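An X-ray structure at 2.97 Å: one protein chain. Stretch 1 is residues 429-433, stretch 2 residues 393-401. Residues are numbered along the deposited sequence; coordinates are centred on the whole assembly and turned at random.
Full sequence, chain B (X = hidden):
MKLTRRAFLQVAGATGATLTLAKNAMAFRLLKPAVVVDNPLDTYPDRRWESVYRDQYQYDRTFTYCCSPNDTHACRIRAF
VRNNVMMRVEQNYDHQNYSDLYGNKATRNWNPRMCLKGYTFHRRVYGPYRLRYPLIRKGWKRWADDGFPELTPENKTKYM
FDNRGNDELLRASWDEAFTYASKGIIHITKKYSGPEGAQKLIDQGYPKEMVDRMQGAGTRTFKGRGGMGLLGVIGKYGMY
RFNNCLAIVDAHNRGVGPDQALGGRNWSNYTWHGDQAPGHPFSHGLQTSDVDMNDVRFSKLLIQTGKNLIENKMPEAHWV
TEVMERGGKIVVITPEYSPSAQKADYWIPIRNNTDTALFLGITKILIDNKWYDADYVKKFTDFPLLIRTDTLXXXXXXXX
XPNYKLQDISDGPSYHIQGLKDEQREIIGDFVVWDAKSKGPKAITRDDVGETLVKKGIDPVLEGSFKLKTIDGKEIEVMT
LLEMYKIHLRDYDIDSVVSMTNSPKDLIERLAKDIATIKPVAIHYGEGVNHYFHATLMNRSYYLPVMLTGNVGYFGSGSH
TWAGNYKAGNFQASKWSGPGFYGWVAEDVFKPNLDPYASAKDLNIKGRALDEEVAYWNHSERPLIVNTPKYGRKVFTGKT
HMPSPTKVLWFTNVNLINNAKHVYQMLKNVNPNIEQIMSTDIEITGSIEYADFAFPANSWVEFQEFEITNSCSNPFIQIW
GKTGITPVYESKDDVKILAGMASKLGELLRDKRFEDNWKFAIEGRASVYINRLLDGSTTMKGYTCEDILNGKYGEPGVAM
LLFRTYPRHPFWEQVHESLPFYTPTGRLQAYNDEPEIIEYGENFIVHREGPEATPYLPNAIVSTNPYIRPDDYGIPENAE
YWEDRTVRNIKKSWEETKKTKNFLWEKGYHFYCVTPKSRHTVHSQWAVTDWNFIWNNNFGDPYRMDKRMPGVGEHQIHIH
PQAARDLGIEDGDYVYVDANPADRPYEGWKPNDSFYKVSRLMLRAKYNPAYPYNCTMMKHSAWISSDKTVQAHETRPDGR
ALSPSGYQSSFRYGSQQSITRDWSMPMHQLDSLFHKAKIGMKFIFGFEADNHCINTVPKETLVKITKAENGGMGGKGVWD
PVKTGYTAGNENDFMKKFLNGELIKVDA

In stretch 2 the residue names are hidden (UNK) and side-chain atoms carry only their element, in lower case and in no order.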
# COMPACT_ATOMS: atom_id res chain seq x y z
N GLY B 429 -24.55 3.85 -41.98
CA GLY B 429 -24.80 3.06 -43.20
C GLY B 429 -24.93 1.56 -43.00
O GLY B 429 -25.22 1.12 -41.90
N ASP B 430 -24.71 0.81 -44.08
CA ASP B 430 -24.82 -0.66 -44.17
C ASP B 430 -23.51 -1.23 -44.70
O ASP B 430 -22.71 -0.47 -45.21
CB ASP B 430 -25.96 -1.03 -45.11
CG ASP B 430 -27.31 -0.89 -44.46
OD1 ASP B 430 -27.37 -1.07 -43.27
OD2 ASP B 430 -28.28 -0.60 -45.15
N PHE B 431 -23.29 -2.54 -44.55
CA PHE B 431 -22.04 -3.14 -44.99
C PHE B 431 -22.32 -4.41 -45.77
O PHE B 431 -23.41 -4.99 -45.71
CB PHE B 431 -21.14 -3.42 -43.78
CG PHE B 431 -21.17 -2.34 -42.77
CD1 PHE B 431 -20.42 -1.18 -42.93
CD2 PHE B 431 -21.98 -2.44 -41.65
CE1 PHE B 431 -20.46 -0.17 -41.99
CE2 PHE B 431 -22.03 -1.44 -40.71
CZ PHE B 431 -21.26 -0.30 -40.88
N VAL B 432 -21.28 -4.91 -46.43
CA VAL B 432 -21.41 -6.00 -47.37
C VAL B 432 -20.59 -7.18 -46.86
O VAL B 432 -19.44 -7.02 -46.42
CB VAL B 432 -20.98 -5.58 -48.79
CG1 VAL B 432 -20.70 -6.80 -49.66
CG2 VAL B 432 -22.03 -4.70 -49.42
N VAL B 433 -21.16 -8.37 -47.01
CA VAL B 433 -20.56 -9.65 -46.68
C VAL B 433 -20.79 -10.55 -47.88
O VAL B 433 -21.65 -10.29 -48.73
CB VAL B 433 -21.14 -10.29 -45.40
CG1 VAL B 433 -21.30 -9.26 -44.31
CG2 VAL B 433 -22.48 -10.95 -45.73
N UNK B 393 -11.84 1.58 -47.24
CA UNK B 393 -13.05 1.52 -46.44
C UNK B 393 -13.73 0.17 -46.66
O UNK B 393 -13.40 -0.57 -47.58
c UNK B 393 -14.03 2.62 -46.84
n UNK B 393 -15.96 7.13 -46.80
c UNK B 393 -13.71 4.04 -46.45
c UNK B 393 -14.75 6.35 -46.42
c UNK B 393 -14.89 4.91 -46.86
N UNK B 394 -14.68 -0.15 -45.79
CA UNK B 394 -15.47 -1.35 -46.03
C UNK B 394 -16.44 -1.08 -47.18
O UNK B 394 -16.95 0.02 -47.35
c UNK B 394 -16.26 -1.81 -44.81
c UNK B 394 -15.51 -1.92 -43.51
c UNK B 394 -15.26 -1.82 -40.32
n UNK B 394 -16.00 -1.20 -41.23
c UNK B 394 -16.54 -1.84 -42.41
n UNK B 394 -14.96 -3.10 -40.46
n UNK B 394 -14.82 -1.14 -39.27
N UNK B 395 -16.68 -2.13 -47.97
CA UNK B 395 -17.54 -2.03 -49.13
C UNK B 395 -18.95 -1.68 -48.68
O UNK B 395 -19.43 -2.13 -47.63
c UNK B 395 -17.51 -3.37 -49.87
c UNK B 395 -17.71 -4.47 -48.85
c UNK B 395 -18.55 -3.44 -50.98
N UNK B 396 -19.61 -0.82 -49.45
CA UNK B 396 -20.93 -0.31 -49.11
C UNK B 396 -21.94 -0.79 -50.14
O UNK B 396 -21.69 -0.66 -51.34
c UNK B 396 -20.93 1.22 -49.06
o UNK B 396 -22.21 1.70 -48.66
N UNK B 397 -23.08 -1.35 -49.71
CA UNK B 397 -24.08 -1.79 -50.69
C UNK B 397 -24.49 -0.69 -51.66
O UNK B 397 -24.85 -0.98 -52.80
c UNK B 397 -24.66 -2.49 -48.46
c UNK B 397 -23.55 -1.50 -48.33
c UNK B 397 -25.26 -2.24 -49.81
N UNK B 398 -24.42 0.58 -51.24
CA UNK B 398 -24.67 1.68 -52.17
C UNK B 398 -23.70 1.66 -53.34
O UNK B 398 -24.06 2.06 -54.46
n UNK B 398 -26.19 5.26 -48.57
c UNK B 398 -24.52 3.02 -51.45
c UNK B 398 -26.58 4.14 -50.73
c UNK B 398 -25.46 3.23 -50.30
c UNK B 398 -27.23 4.79 -49.53
N UNK B 399 -22.49 1.17 -53.12
CA UNK B 399 -21.48 1.19 -54.16
C UNK B 399 -21.59 0.03 -55.15
O UNK B 399 -21.07 0.14 -56.27
o UNK B 399 -20.52 3.50 -53.04
c UNK B 399 -20.09 1.21 -53.51
c UNK B 399 -19.84 2.50 -52.73
o UNK B 399 -19.00 2.50 -51.80
N UNK B 400 -22.18 -1.08 -54.72
CA UNK B 400 -22.31 -2.28 -55.60
C UNK B 400 -23.77 -2.64 -55.80
O UNK B 400 -24.03 -3.61 -56.49
c UNK B 400 -20.07 -3.23 -55.07
c UNK B 400 -22.01 -3.73 -53.55
c UNK B 400 -21.56 -3.47 -54.99
c UNK B 400 -22.16 -5.18 -53.22
N UNK B 401 -24.69 -1.95 -55.15
CA UNK B 401 -26.11 -2.32 -55.42
C UNK B 401 -26.72 -1.11 -56.09
O UNK B 401 -26.64 -0.03 -55.52
c UNK B 401 -26.26 -3.84 -53.39
c UNK B 401 -28.33 -2.94 -54.48
c UNK B 401 -26.88 -2.67 -54.14
c UNK B 401 -26.83 -5.17 -53.77

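Position 393 carries four side-chain carbons in an unbranched row ending in nitrogen, stretched out with chi2 to chi4 all t. It is exposed and makes no contact with stretch 1. This is Lys-393.

Position 394 has three carbons, a nitrogen, then a carbon bearing two more nitrogens, a guanidinium. Its CA-to-CB bond points toward stretch 1, and the carbon next to the first nitrogen lies against the Phe-431 ring. This is Arg-394, its CD 4.0 Å from CD1 of Phe-431, an oblique approach. The aliphatic part of the chain thus supplies the contact, while NH1 and NH2 find hydrogen bonds elsewhere in the structure.

At position 395 one carbon carries two others, a fork at the beta carbon with no polar atom, and one branch packs on Val-432. This is Val-395. Its CG1 sits 3.5 Å from CB of Val-432, so two beta-branched side chains pack closely. The backbone joins in, with O of Val-395 3.8 Å from CA of Phe-431.

Position 396 shows one carbon and one oxygen; its CB points away from stretch 1, though the oxygen comes near O of Asp-430. The smallest hydroxyl side chain, it is Ser-396. Its OG stays 4.1 Å from O of Asp-430, without a hydrogen bond. Its carbonyl does more for its own stretch, accepting the backbone N of position 399 at 2.7 Å from O of Ser-396.

Position 397 has three carbons closing a ring onto the backbone nitrogen, and the ring fits against Asp-430, Phe-431 and Val-432. This is Pro-397, with C-gamma exo pucker: its CD is 3.4 Å from O of Asp-430, its CG 3.9 Å from O of Phe-431 and 3.6 Å from CG2 of Val-432. With its nitrogen closed into the ring, proline has no amide hydrogen to offer these carbonyls and meets them through carbon.

Position 398 again has four carbons in a row ending in nitrogen. The chain starts sideways and its end comes nearer without making contact; the residue remains exposed. This is Lys-398.

Position 399 has two carbons, the second carrying two oxygens, a short carboxylate out of reach of stretch 1: Asp-399.

Position 400 has four carbons, forked at the first. Its CB points toward stretch 1, and the end of the longer arm touches Val-432. This is Ile-400, with CD1 3.8 Å from CG2 of Val-432.

Position 401 has the same forked, four-carbon pattern but is out of reach: Ile-401. Its N is bonded to O of Pro-397 at 2.5 Å, tying down the turn.

The contact is built around Val-432, which points toward stretch 2 and has the largest covered area, 96 Å². Val-395, Pro-397 and Ile-400 all supply apolar carbon to it, and the turn beginning near Pro-397 brings Ile-400 back to the same side chain. No hydrogen bond crosses between the stretches. The rule to read here is one inward valine on a strand, received by a pocket of apolar side chains, while the polar ends of Arg-394 and Asp-430 are hydrogen-bonded elsewhere in the structure.

Stretch 2, residues 393-401: KRVSPKDII
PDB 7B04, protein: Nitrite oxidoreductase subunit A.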